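Local coordinates for hypothetical protein PA2201 (Pseudomonas aeruginosa, PDB 2FEF) that is of unknown function but probably acts as an immunity protein against a PoNe-type DNase toxin, at residues B[153-158]-B[256-261]; B[72-77]-B[112-117]; B[140-145]-B[197-202]; B[217-222]-B[271-276]. All coordinates share one frame; numbering follows the deposited sequence. Where two conformers were deposited one is given.

Interaction 1: residues B[153-158]-B[256-261]; sequences LAMGVL and WAMEVS
Buried helix-to-helix packing in this all-helical fold joins Ala154, Met155 and Leu158, near the C-terminal end of helix 146-158, to Met258 and Ser261 in the first turn of helix 258-267. Backbone spacing shows where the approach is tightest: the CA atoms of Ala154 and Met258 are 5.8 Å apart, against 7.4 Å between those of Leu158 and Ser261. At the narrow point a single methyl fills the gap, Ala154 CB lying 3.7 Å from Met258 CB and also touching Met258 O. At the wider point Leu158 spreads its branches, CD1 touching Met258 O and CD2 lying 3.8 Å from Ser261 CB. Met155 and Met258, both selenomethionines, cross at about a right angle. Met258 is extended beyond CG (chi2 -177°), whereas Met155 bends, and the two SE atoms come within 4.1 Å. The modelled position of Met155 CE is doubtful. Ile91 of helix 66-93 packs on both selenomethionines.

No hydrogen bond joins the segments; the contact is van der Waals packing of methyls on side chains and backbone carbonyls. The polar groups look elsewhere: Glu259 turns away and its OE2 bonds the hydroxyls of Tyr225 and Tyr230 on helix 223-234. At the N-cap, Ala257 O accepts from both Ser261 N and Ser261 OG; the hydroxyl stands 2.8 Å from Ala257 O, 38° above the carbonyl plane, and also pairs with Leu281 N.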
loop_
_atom_site.group_PDB
_atom_site.type_symbol
_atom_site.label_atom_id
_atom_site.label_comp_id
_atom_site.label_asym_id
_atom_site.label_seq_id
_atom_site.Cartn_x
_atom_site.Cartn_y
_atom_site.Cartn_z
ATOM N N LEU B 153 19.744 17.461 -7.064
ATOM C CA LEU B 153 20.722 18.549 -7.182
ATOM C C LEU B 153 20.007 19.883 -7.273
ATOM O O LEU B 153 20.344 20.800 -6.533
ATOM C CB LEU B 153 21.700 18.341 -8.358
ATOM C CG LEU B 153 22.910 17.452 -8.036
ATOM C CD1 LEU B 153 22.506 16.102 -7.388
ATOM C CD2 LEU B 153 23.770 17.211 -9.245
ATOM N N ALA B 154 19.005 19.988 -8.157
ATOM C CA ALA B 154 18.327 21.294 -8.343
ATOM C C ALA B 154 17.575 21.739 -7.089
ATOM O O ALA B 154 17.596 22.945 -6.735
ATOM C CB ALA B 154 17.377 21.240 -9.562
HETATM N N MSE B 155 16.961 20.778 -6.376
HETATM C CA MSE B 155 16.170 21.170 -5.206
HETATM C C MSE B 155 17.118 21.439 -4.071
HETATM O O MSE B 155 16.827 22.243 -3.220
HETATM C CB MSE B 155 15.066 20.165 -4.819
HETATM C CG MSE B 155 13.927 19.921 -5.884
HETATM SE SE MSE B 155 13.227 21.689 -6.545
HETATM C CE MSE B 155 14.195 21.933 -8.168
ATOM N N GLY B 156 18.275 20.788 -4.076
ATOM C CA GLY B 156 19.363 21.155 -3.125
ATOM C C GLY B 156 19.734 22.643 -3.227
ATOM O O GLY B 156 19.913 23.330 -2.221
ATOM N N VAL B 157 19.945 23.101 -4.441
ATOM C CA VAL B 157 20.240 24.507 -4.729
ATOM C C VAL B 157 19.050 25.434 -4.370
ATOM O O VAL B 157 19.207 26.472 -3.705
ATOM C CB VAL B 157 20.607 24.674 -6.235
ATOM C CG1 VAL B 157 20.768 26.173 -6.580
ATOM C CG2 VAL B 157 21.906 23.926 -6.603
ATOM N N LEU B 158 17.860 25.058 -4.806
ATOM C CA LEU B 158 16.664 25.911 -4.650
ATOM C C LEU B 158 16.202 25.989 -3.192
ATOM O O LEU B 158 15.501 26.923 -2.798
ATOM C CB LEU B 158 15.529 25.384 -5.557
ATOM C CG LEU B 158 15.690 25.760 -7.045
ATOM C CD1 LEU B 158 14.768 24.974 -7.882
ATOM C CD2 LEU B 158 15.445 27.323 -7.259
ATOM N N TRP B 256 7.973 21.236 -13.574
ATOM C CA TRP B 256 8.862 22.318 -13.154
ATOM C C TRP B 256 10.202 22.372 -13.853
ATOM O O TRP B 256 10.933 21.404 -13.879
ATOM C CB TRP B 256 9.068 22.246 -11.623
ATOM C CG TRP B 256 7.732 22.341 -10.961
ATOM C CD1 TRP B 256 7.050 21.340 -10.323
ATOM C CD2 TRP B 256 6.890 23.483 -10.948
ATOM N NE1 TRP B 256 5.825 21.800 -9.916
ATOM C CE2 TRP B 256 5.703 23.119 -10.275
ATOM C CE3 TRP B 256 7.020 24.788 -11.456
ATOM C CZ2 TRP B 256 4.650 24.005 -10.081
ATOM C CZ3 TRP B 256 5.968 25.675 -11.270
ATOM C CH2 TRP B 256 4.799 25.283 -10.584
ATOM N N ALA B 257 10.535 23.553 -14.373
ATOM C CA ALA B 257 11.876 23.813 -14.872
ATOM C C ALA B 257 12.821 24.038 -13.709
ATOM O O ALA B 257 13.303 25.147 -13.493
ATOM C CB ALA B 257 11.870 25.070 -15.801
HETATM N N MSE B 258 13.120 22.960 -12.991
HETATM C CA MSE B 258 13.974 22.982 -11.789
HETATM C C MSE B 258 15.386 23.340 -12.143
HETATM O O MSE B 258 16.074 23.984 -11.355
HETATM C CB MSE B 258 14.043 21.545 -11.240
HETATM C CG MSE B 258 12.770 21.164 -10.677
HETATM SE SE MSE B 258 12.994 19.356 -9.927
HETATM C CE MSE B 258 11.189 19.332 -9.265
ATOM N N GLU B 259 15.827 22.900 -13.325
ATOM C CA GLU B 259 17.180 23.192 -13.775
ATOM C C GLU B 259 17.387 24.706 -14.022
ATOM O O GLU B 259 18.355 25.280 -13.531
ATOM C CB GLU B 259 17.596 22.338 -14.984
ATOM C CG GLU B 259 17.063 22.665 -16.410
ATOM C CD GLU B 259 15.578 22.479 -16.603
ATOM O OE1 GLU B 259 14.800 23.120 -15.858
ATOM O OE2 GLU B 259 15.156 21.793 -17.560
ATOM N N VAL B 260 16.479 25.317 -14.766
ATOM C CA VAL B 260 16.552 26.775 -15.055
ATOM C C VAL B 260 16.463 27.581 -13.745
ATOM O O VAL B 260 17.224 28.539 -13.525
ATOM C CB VAL B 260 15.448 27.225 -16.044
ATOM C CG1 VAL B 260 15.568 28.738 -16.393
ATOM C CG2 VAL B 260 15.500 26.403 -17.314
ATOM N N SER B 261 15.520 27.205 -12.888
ATOM C CA SER B 261 15.367 27.908 -11.606
ATOM C C SER B 261 16.640 27.784 -10.755
ATOM O O SER B 261 17.113 28.795 -10.216
ATOM C CB SER B 261 14.122 27.413 -10.850
ATOM O OG SER B 261 13.001 27.353 -11.756
#

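Interaction 2: residues B[72-77]-B[112-117]; sequences NAWAWG and LDYSRL
Helices 66-93 and 97-127 form an antiparallel helical hairpin, their local axes 8.6 Å apart at an angle of 165°, and the closest CA pairs are Trp76 with Tyr114 and Ala73 with Leu117. The spacing is consistent with the lack of a side chain at Gly77, where the Tyr114 ring lies flat on the backbone: Gly77 CA sits 3.3 Å from the centroid of the Tyr114 ring, 10° off the normal, a CH-pi contact. Tyr114 CG is anti to the backbone N (chi1 161°), on the side where the ring meets Gly77. The same ring crowds Ala73 O, only 3.0 Å from Tyr114 CD1, a tight packing point.

One turn before Gly77, Ala73 CB rests against the backbone carbonyl of Leu117. Trp76 also faces helix 97-127, while its NE1 is held by Gly57 O. Asp113 CB meets the six-membered part of this indole at Trp76 CZ3, 3.5 Å away, while both Asp113 oxygens accept backbone N-H groups, from Asp9 and Asn10. Trp74, which points away from 112-117, stacks with His56 of the second subunit. Over one face of the Trp76 indole sits Leu117 CD1, 3.4 Å from the centroid of its five-membered ring, a CH-pi contact.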
loop_
_atom_site.group_PDB
_atom_site.type_symbol
_atom_site.label_atom_id
_atom_site.label_comp_id
_atom_site.label_asym_id
_atom_site.label_seq_id
_atom_site.Cartn_x
_atom_site.Cartn_y
_atom_site.Cartn_z
ATOM N N ASN B 72 16.138 -5.854 0.889
ATOM C CA ASN B 72 15.815 -4.702 1.746
ATOM C C ASN B 72 16.292 -3.349 1.191
ATOM O O ASN B 72 15.611 -2.332 1.334
ATOM C CB ASN B 72 16.425 -4.887 3.121
ATOM C CG ASN B 72 15.869 -3.904 4.118
ATOM O OD1 ASN B 72 14.731 -3.482 4.002
ATOM N ND2 ASN B 72 16.671 -3.528 5.104
ATOM N N ALA B 73 17.489 -3.325 0.598
ATOM C CA ALA B 73 17.993 -2.078 -0.018
ATOM C C ALA B 73 17.014 -1.582 -1.090
ATOM O O ALA B 73 16.719 -0.394 -1.170
ATOM C CB ALA B 73 19.431 -2.281 -0.593
ATOM N N TRP B 74 16.502 -2.490 -1.915
ATOM C CA TRP B 74 15.543 -2.088 -2.949
ATOM C C TRP B 74 14.281 -1.457 -2.358
ATOM O O TRP B 74 13.732 -0.526 -2.940
ATOM C CB TRP B 74 15.228 -3.250 -3.896
ATOM C CG TRP B 74 16.447 -3.731 -4.705
ATOM C CD1 TRP B 74 17.475 -2.945 -5.205
ATOM C CD2 TRP B 74 16.736 -5.067 -5.125
ATOM N NE1 TRP B 74 18.383 -3.738 -5.887
ATOM C CE2 TRP B 74 17.960 -5.037 -5.840
ATOM C CE3 TRP B 74 16.090 -6.288 -4.957
ATOM C CZ2 TRP B 74 18.535 -6.187 -6.404
ATOM C CZ3 TRP B 74 16.674 -7.461 -5.512
ATOM C CH2 TRP B 74 17.892 -7.391 -6.219
ATOM N N ALA B 75 13.842 -1.945 -1.194
ATOM C CA ALA B 75 12.664 -1.371 -0.505
ATOM C C ALA B 75 12.966 0.079 -0.063
ATOM O O ALA B 75 12.159 1.003 -0.231
ATOM C CB ALA B 75 12.272 -2.254 0.692
ATOM N N TRP B 76 14.168 0.297 0.437
ATOM C CA TRP B 76 14.596 1.637 0.787
ATOM C C TRP B 76 14.667 2.534 -0.426
ATOM O O TRP B 76 14.339 3.697 -0.334
ATOM C CB TRP B 76 15.977 1.618 1.473
ATOM C CG TRP B 76 15.964 1.248 2.948
ATOM C CD1 TRP B 76 15.703 0.015 3.498
ATOM C CD2 TRP B 76 16.256 2.122 4.041
ATOM N NE1 TRP B 76 15.806 0.080 4.869
ATOM C CE2 TRP B 76 16.134 1.366 5.229
ATOM C CE3 TRP B 76 16.580 3.491 4.129
ATOM C CZ2 TRP B 76 16.378 1.916 6.513
ATOM C CZ3 TRP B 76 16.819 4.044 5.402
ATOM C CH2 TRP B 76 16.693 3.254 6.582
ATOM N N GLY B 77 15.172 2.010 -1.535
ATOM C CA GLY B 77 15.216 2.792 -2.776
ATOM C C GLY B 77 13.827 3.215 -3.235
ATOM O O GLY B 77 13.633 4.330 -3.679
ATOM N N LEU B 112 20.537 8.783 0.238
ATOM C CA LEU B 112 21.865 8.497 0.773
ATOM C C LEU B 112 21.867 7.191 1.575
ATOM O O LEU B 112 22.723 6.333 1.337
ATOM C CB LEU B 112 22.291 9.642 1.688
ATOM C CG LEU B 112 23.693 9.561 2.259
ATOM C CD1 LEU B 112 24.701 9.480 1.109
ATOM C CD2 LEU B 112 23.930 10.778 3.138
ATOM N N ASP B 113 20.914 7.040 2.510
ATOM C CA ASP B 113 20.762 5.762 3.272
ATOM C C ASP B 113 20.531 4.569 2.372
ATOM O O ASP B 113 21.135 3.497 2.572
ATOM C CB ASP B 113 19.647 5.853 4.334
ATOM C CG ASP B 113 19.977 6.893 5.461
ATOM O OD1 ASP B 113 21.139 7.332 5.616
ATOM O OD2 ASP B 113 19.069 7.249 6.208
ATOM N N TYR B 114 19.640 4.723 1.390
ATOM C CA TYR B 114 19.472 3.673 0.395
ATOM C C TYR B 114 20.806 3.266 -0.224
ATOM O O TYR B 114 21.129 2.076 -0.282
ATOM C CB TYR B 114 18.457 4.103 -0.685
ATOM C CG TYR B 114 18.506 3.342 -2.006
ATOM C CD1 TYR B 114 18.457 1.949 -2.052
ATOM C CD2 TYR B 114 18.542 4.043 -3.231
ATOM C CE1 TYR B 114 18.508 1.268 -3.275
ATOM C CE2 TYR B 114 18.567 3.365 -4.445
ATOM C CZ TYR B 114 18.554 1.994 -4.466
ATOM O OH TYR B 114 18.566 1.290 -5.663
ATOM N N SER B 115 21.564 4.239 -0.719
ATOM C CA SER B 115 22.827 3.911 -1.394
ATOM C C SER B 115 23.799 3.175 -0.448
ATOM O O SER B 115 24.560 2.292 -0.863
ATOM C CB SER B 115 23.478 5.198 -1.930
ATOM O OG SER B 115 24.121 5.962 -0.886
ATOM N N ARG B 116 23.793 3.552 0.827
ATOM C CA ARG B 116 24.711 2.907 1.800
ATOM C C ARG B 116 24.315 1.473 2.088
ATOM O O ARG B 116 25.178 0.581 2.206
ATOM C CB ARG B 116 24.756 3.698 3.097
ATOM C CG ARG B 116 25.446 5.054 2.925
ATOM C CD ARG B 116 25.097 5.922 4.099
ATOM N NE ARG B 116 25.870 7.154 4.105
ATOM C CZ ARG B 116 25.524 8.232 4.801
ATOM N NH1 ARG B 116 24.390 8.238 5.509
ATOM N NH2 ARG B 116 26.290 9.319 4.757
ATOM N N LEU B 117 23.005 1.220 2.159
ATOM C CA LEU B 117 22.513 -0.147 2.415
ATOM C C LEU B 117 22.718 -0.996 1.173
ATOM O O LEU B 117 23.018 -2.191 1.266
ATOM C CB LEU B 117 21.022 -0.138 2.839
ATOM C CG LEU B 117 20.791 0.555 4.193
ATOM C CD1 LEU B 117 19.331 0.787 4.419
ATOM C CD2 LEU B 117 21.344 -0.346 5.302
#

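Interaction 3: residues B[140-145]-B[197-202]; sequences APRTGQ and ETFHPR
Arg142 CG is anti to its carbonyl carbon (chi1 -78°), and the chain then runs extended as far as NE, alongside Phe199; a turn at chi4 sets the guanidinium against Glu197. Two levels of the side chain meet the same aromatic ring. Arg142 CG stands over the ring centre, 3.5 Å from the Phe199 centroid, as a CH-pi contact. Farther out, Phe199 CE1 lies over the guanidinium, 3.4 Å from Arg142 CZ, with the two planes inclined by 41°. Pro141 CB touches the ring too, 3.9 Å from Phe199 CD2.

At its end the guanidinium grips Glu197 end-on with two nitrogens, Arg142 NH1 to Glu197 OE2 and Arg142 NH2 to Glu197 OE1, each at 2.9 Å. Both carboxylate oxygens are met on their syn sides. Asp176 takes the remaining NE in a second salt bridge, so charge partners constrain the guanidinium from more than one side.

His200 supplies a further polar link: its NE2 donates to Pro141 O at 2.9 Å, with the acceptor close to the imidazole plane and the N-H...O angle 154°. A water donates to both Arg142 O and Phe199 O, bridging the two backbones. The whole is a surface joint between two loops, built on a type I beta turn from Ala140 to Thr143, where Thr143 OG1 accepts from Gln145 N in a capping bond before helix 146-158.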
loop_
_atom_site.group_PDB
_atom_site.type_symbol
_atom_site.label_atom_id
_atom_site.label_comp_id
_atom_site.label_asym_id
_atom_site.label_seq_id
_atom_site.Cartn_x
_atom_site.Cartn_y
_atom_site.Cartn_z
ATOM N N ALA B 140 21.060 5.835 -11.239
ATOM C CA ALA B 140 21.822 5.742 -12.490
ATOM C C ALA B 140 21.300 6.785 -13.457
ATOM O O ALA B 140 20.274 6.548 -14.113
ATOM C CB ALA B 140 21.669 4.366 -13.092
ATOM N N PRO B 141 21.978 7.946 -13.536
ATOM C CA PRO B 141 21.436 9.083 -14.280
ATOM C C PRO B 141 21.428 8.861 -15.793
ATOM O O PRO B 141 20.690 9.512 -16.490
ATOM C CB PRO B 141 22.411 10.212 -13.929
ATOM C CG PRO B 141 22.958 9.824 -12.626
ATOM C CD PRO B 141 23.234 8.331 -12.864
ATOM N N ARG B 142 22.219 7.906 -16.292
ATOM C CA ARG B 142 22.202 7.624 -17.745
ATOM C C ARG B 142 20.886 6.996 -18.198
ATOM O O ARG B 142 20.546 7.020 -19.406
ATOM C CB ARG B 142 23.398 6.734 -18.139
ATOM C CG ARG B 142 24.695 7.525 -18.236
ATOM C CD ARG B 142 25.916 6.572 -18.361
ATOM N NE ARG B 142 27.156 7.300 -18.100
ATOM C CZ ARG B 142 27.822 7.988 -19.017
ATOM N NH1 ARG B 142 27.393 8.026 -20.274
ATOM N NH2 ARG B 142 28.922 8.643 -18.686
ATOM N N THR B 143 20.160 6.416 -17.243
ATOM C CA THR B 143 18.865 5.797 -17.508
ATOM C C THR B 143 17.687 6.766 -17.297
ATOM O O THR B 143 17.882 7.947 -17.049
ATOM C CB THR B 143 18.654 4.629 -16.590
ATOM O OG1 THR B 143 18.470 5.110 -15.249
ATOM C CG2 THR B 143 19.881 3.689 -16.630
ATOM N N GLY B 144 16.471 6.226 -17.335
ATOM C CA GLY B 144 15.260 6.989 -17.028
ATOM C C GLY B 144 15.174 7.541 -15.611
ATOM O O GLY B 144 14.242 8.265 -15.306
ATOM N N GLN B 145 16.130 7.171 -14.755
ATOM C CA GLN B 145 16.150 7.656 -13.377
ATOM C C GLN B 145 16.601 9.096 -13.271
ATOM O O GLN B 145 16.460 9.694 -12.206
ATOM C CB GLN B 145 17.085 6.820 -12.497
ATOM C CG GLN B 145 16.493 5.524 -11.970
ATOM C CD GLN B 145 17.444 4.794 -11.030
ATOM O OE1 GLN B 145 18.492 4.311 -11.448
ATOM N NE2 GLN B 145 17.076 4.714 -9.746
ATOM N N GLU B 197 29.234 15.442 -21.844
ATOM C CA GLU B 197 28.082 14.621 -22.209
ATOM C C GLU B 197 26.758 15.239 -21.772
ATOM O O GLU B 197 26.691 15.992 -20.795
ATOM C CB GLU B 197 28.172 13.232 -21.581
ATOM C CG GLU B 197 29.435 12.424 -21.904
ATOM C CD GLU B 197 29.390 11.044 -21.261
ATOM O OE1 GLU B 197 30.081 10.823 -20.240
ATOM O OE2 GLU B 197 28.629 10.189 -21.750
ATOM N N THR B 198 25.706 14.892 -22.505
ATOM C CA THR B 198 24.322 15.116 -22.069
ATOM C C THR B 198 23.612 13.750 -22.144
ATOM O O THR B 198 23.448 13.187 -23.236
ATOM C CB THR B 198 23.623 16.153 -22.961
ATOM O OG1 THR B 198 24.303 17.417 -22.855
ATOM C CG2 THR B 198 22.148 16.344 -22.553
ATOM N N PHE B 199 23.219 13.215 -20.987
ATOM C CA PHE B 199 22.615 11.891 -20.937
ATOM C C PHE B 199 21.267 11.795 -21.654
ATOM O O PHE B 199 20.930 10.745 -22.187
ATOM C CB PHE B 199 22.501 11.381 -19.495
ATOM C CG PHE B 199 23.839 11.188 -18.805
ATOM C CD1 PHE B 199 25.026 11.103 -19.541
ATOM C CD2 PHE B 199 23.909 11.108 -17.420
ATOM C CE1 PHE B 199 26.253 10.949 -18.899
ATOM C CE2 PHE B 199 25.128 10.926 -16.775
ATOM C CZ PHE B 199 26.296 10.848 -17.514
ATOM N N HIS B 200 20.508 12.898 -21.647
ATOM C CA HIS B 200 19.169 12.935 -22.225
ATOM C C HIS B 200 19.037 14.206 -23.066
ATOM O O HIS B 200 18.627 15.250 -22.561
ATOM C CB HIS B 200 18.141 12.856 -21.102
ATOM C CG HIS B 200 18.331 11.650 -20.232
ATOM N ND1 HIS B 200 17.762 10.433 -20.533
ATOM C CD2 HIS B 200 19.060 11.459 -19.104
ATOM C CE1 HIS B 200 18.127 9.542 -19.624
ATOM N NE2 HIS B 200 18.893 10.148 -18.732
ATOM N N PRO B 201 19.443 14.126 -24.346
ATOM C CA PRO B 201 19.537 15.286 -25.212
ATOM C C PRO B 201 18.195 16.016 -25.402
ATOM O O PRO B 201 18.183 17.205 -25.697
ATOM C CB PRO B 201 20.055 14.704 -26.544
ATOM C CG PRO B 201 20.677 13.391 -26.182
ATOM C CD PRO B 201 19.864 12.882 -25.030
ATOM N N ARG B 202 17.088 15.301 -25.207
ATOM C CA ARG B 202 15.741 15.903 -25.255
ATOM C C ARG B 202 15.186 15.825 -23.823
ATOM O O ARG B 202 14.834 14.755 -23.374
ATOM C CB ARG B 202 14.845 15.069 -26.180
ATOM C CG ARG B 202 14.992 15.326 -27.694
ATOM C CD ARG B 202 16.392 15.146 -28.278
ATOM N NE ARG B 202 16.901 13.767 -28.296
ATOM C CZ ARG B 202 17.869 13.332 -29.111
ATOM N NH1 ARG B 202 18.278 12.072 -29.039
ATOM N NH2 ARG B 202 18.434 14.153 -29.996
HETATM O O HOH W 1 21.978 8.395 -21.345
#

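Interaction 4: residues B[217-222]-B[271-276]; sequences SDAQAL and DGVLRA
Ala219 meets Val273 and Leu274 where the loop 217-222, which contains an Asx turn, packs on the short, weakly bonded helix 272-275. In that turn Asp218 OD1 accepts from Gln220 N at 2.9 Å. The closest CA pair is Ala219 and Asp271, 5.4 Å apart, and the alanine methyl points toward 271-276. Ala219 CB is 3.8 Å from Leu274 CD1 and 4.0 Å from Val273 CG1, meeting both side chains. Leu274 CD2 meanwhile lies 3.5 Å from Ala219 O and passes on to the backbone of Leu222. Gln220 sets out away from the helix, yet bends at chi2 (61°) and crosses Val273 at about a right angle, bringing Gln220 OE1 to 3.3 Å from Val273 CG2. With no hydrogen bond between the segments, the joint is one of packing alone.

Within 271-276, Arg275 holds Asp271 side-on, NE to OD1 at 3.0 Å and NH2 to OD2. Asp271 OD2 also bonds the Tyr280 hydroxyl, and Arg275 NH2 pairs with Asp286 on helix 282-292. The fold has no strands: helix 258-267 packs against Leu222 and Leu274, Phe210 of helix 208-213 touches Leu222, and Val285 of helix 282-292 borders Asp271.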
loop_
_atom_site.group_PDB
_atom_site.type_symbol
_atom_site.label_atom_id
_atom_site.label_comp_id
_atom_site.label_asym_id
_atom_site.label_seq_id
_atom_site.Cartn_x
_atom_site.Cartn_y
_atom_site.Cartn_z
ATOM N N SER B 217 25.320 36.479 -17.713
ATOM C CA SER B 217 24.966 37.857 -17.387
ATOM C C SER B 217 23.562 38.149 -17.888
ATOM O O SER B 217 23.022 39.250 -17.680
ATOM C CB SER B 217 25.937 38.812 -18.082
ATOM O OG SER B 217 25.855 38.679 -19.501
ATOM N N ASP B 218 22.997 37.173 -18.597
ATOM C CA ASP B 218 21.680 37.318 -19.182
ATOM C C ASP B 218 20.887 36.030 -19.015
ATOM O O ASP B 218 21.290 34.957 -19.481
ATOM C CB ASP B 218 21.748 37.747 -20.658
ATOM C CG ASP B 218 20.546 38.579 -21.075
ATOM O OD1 ASP B 218 19.448 38.409 -20.470
ATOM O OD2 ASP B 218 20.694 39.421 -21.998
ATOM N N ALA B 219 19.764 36.155 -18.323
ATOM C CA ALA B 219 18.818 35.055 -18.174
ATOM C C ALA B 219 18.119 34.789 -19.516
ATOM O O ALA B 219 17.582 33.717 -19.720
ATOM C CB ALA B 219 17.808 35.416 -17.106
ATOM N N GLN B 220 18.150 35.773 -20.431
ATOM C CA GLN B 220 17.508 35.643 -21.754
ATOM C C GLN B 220 17.975 34.388 -22.521
ATOM O O GLN B 220 17.250 33.850 -23.370
ATOM C CB GLN B 220 17.724 36.909 -22.604
ATOM C CG GLN B 220 17.136 36.807 -24.025
ATOM C CD GLN B 220 15.618 36.590 -24.038
ATOM O OE1 GLN B 220 14.887 37.112 -23.188
ATOM N NE2 GLN B 220 15.142 35.814 -25.018
ATOM N N ALA B 221 19.178 33.925 -22.196
ATOM C CA ALA B 221 19.770 32.754 -22.785
ATOM C C ALA B 221 18.919 31.493 -22.555
ATOM O O ALA B 221 19.023 30.529 -23.318
ATOM C CB ALA B 221 21.201 32.552 -22.216
ATOM N N LEU B 222 18.066 31.519 -21.525
ATOM C CA LEU B 222 17.243 30.362 -21.155
ATOM C C LEU B 222 15.760 30.556 -21.436
ATOM O O LEU B 222 14.962 29.630 -21.248
ATOM C CB LEU B 222 17.471 29.999 -19.683
ATOM C CG LEU B 222 18.863 29.406 -19.422
ATOM C CD1 LEU B 222 19.136 29.188 -17.914
ATOM C CD2 LEU B 222 19.110 28.078 -20.184
ATOM N N ASP B 271 16.519 37.508 -13.227
ATOM C CA ASP B 271 15.773 36.434 -13.876
ATOM C C ASP B 271 14.383 36.890 -14.283
ATOM O O ASP B 271 13.530 36.076 -14.564
ATOM C CB ASP B 271 15.704 35.188 -12.976
ATOM C CG ASP B 271 14.909 35.429 -11.704
ATOM O OD1 ASP B 271 14.386 36.577 -11.520
ATOM O OD2 ASP B 271 14.750 34.470 -10.935
ATOM N N GLY B 272 14.160 38.210 -14.339
ATOM C CA GLY B 272 12.822 38.715 -14.598
ATOM C C GLY B 272 12.153 38.143 -15.847
ATOM O O GLY B 272 10.968 37.796 -15.822
ATOM N N VAL B 273 12.895 38.037 -16.938
ATOM C CA VAL B 273 12.342 37.492 -18.181
ATOM C C VAL B 273 11.798 36.057 -17.988
ATOM O O VAL B 273 10.777 35.671 -18.587
ATOM C CB VAL B 273 13.360 37.582 -19.357
ATOM C CG1 VAL B 273 14.571 36.673 -19.171
ATOM C CG2 VAL B 273 12.661 37.352 -20.706
ATOM N N LEU B 274 12.425 35.313 -17.086
ATOM C CA LEU B 274 12.023 33.922 -16.889
ATOM C C LEU B 274 10.788 33.753 -15.991
ATOM O O LEU B 274 10.115 32.714 -16.021
ATOM C CB LEU B 274 13.200 33.120 -16.343
ATOM C CG LEU B 274 14.518 33.261 -17.111
ATOM C CD1 LEU B 274 15.545 32.437 -16.392
ATOM C CD2 LEU B 274 14.364 32.831 -18.581
ATOM N N ARG B 275 10.487 34.768 -15.186
ATOM C CA ARG B 275 9.352 34.685 -14.249
ATOM C C ARG B 275 7.995 34.687 -14.941
ATOM O O ARG B 275 6.980 34.314 -14.334
ATOM C CB ARG B 275 9.436 35.819 -13.216
ATOM C CG ARG B 275 10.661 35.622 -12.378
ATOM C CD ARG B 275 10.557 36.212 -11.023
ATOM N NE ARG B 275 11.766 35.871 -10.303
ATOM C CZ ARG B 275 11.857 35.734 -8.989
ATOM N NH1 ARG B 275 10.783 35.900 -8.226
ATOM N NH2 ARG B 275 13.034 35.391 -8.450
ATOM N N ALA B 276 7.964 35.116 -16.195
ATOM C CA ALA B 276 6.753 35.005 -17.019
ATOM C C ALA B 276 6.341 33.551 -17.199
ATOM O O ALA B 276 5.160 33.274 -17.463
ATOM C CB ALA B 276 6.974 35.664 -18.365
#

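Interaction 2 closes first along the chain, joining two successive helices of the N-terminal region. Interaction 1 then alternates with interactions 3 and 4, so residues far apart in sequence are brought together in the C-terminal half. Interaction 1 lies nearest the chain centre, about 8 Å away. It touches interaction 4, Val260 CG1 being 3.7 Å from Leu274 CD1, and the successive helices 258-267 and 272-275 link the two. The centre of interaction 3 is about 16 Å from that of interaction 1. Interactions 2 and 4 lie on opposite sides of the chain's centre, about 39 Å apart between centres. Interactions 1, 2 and 4 lack hydrogen bonds between their segments; interaction 3 is a salt-bridged surface joint.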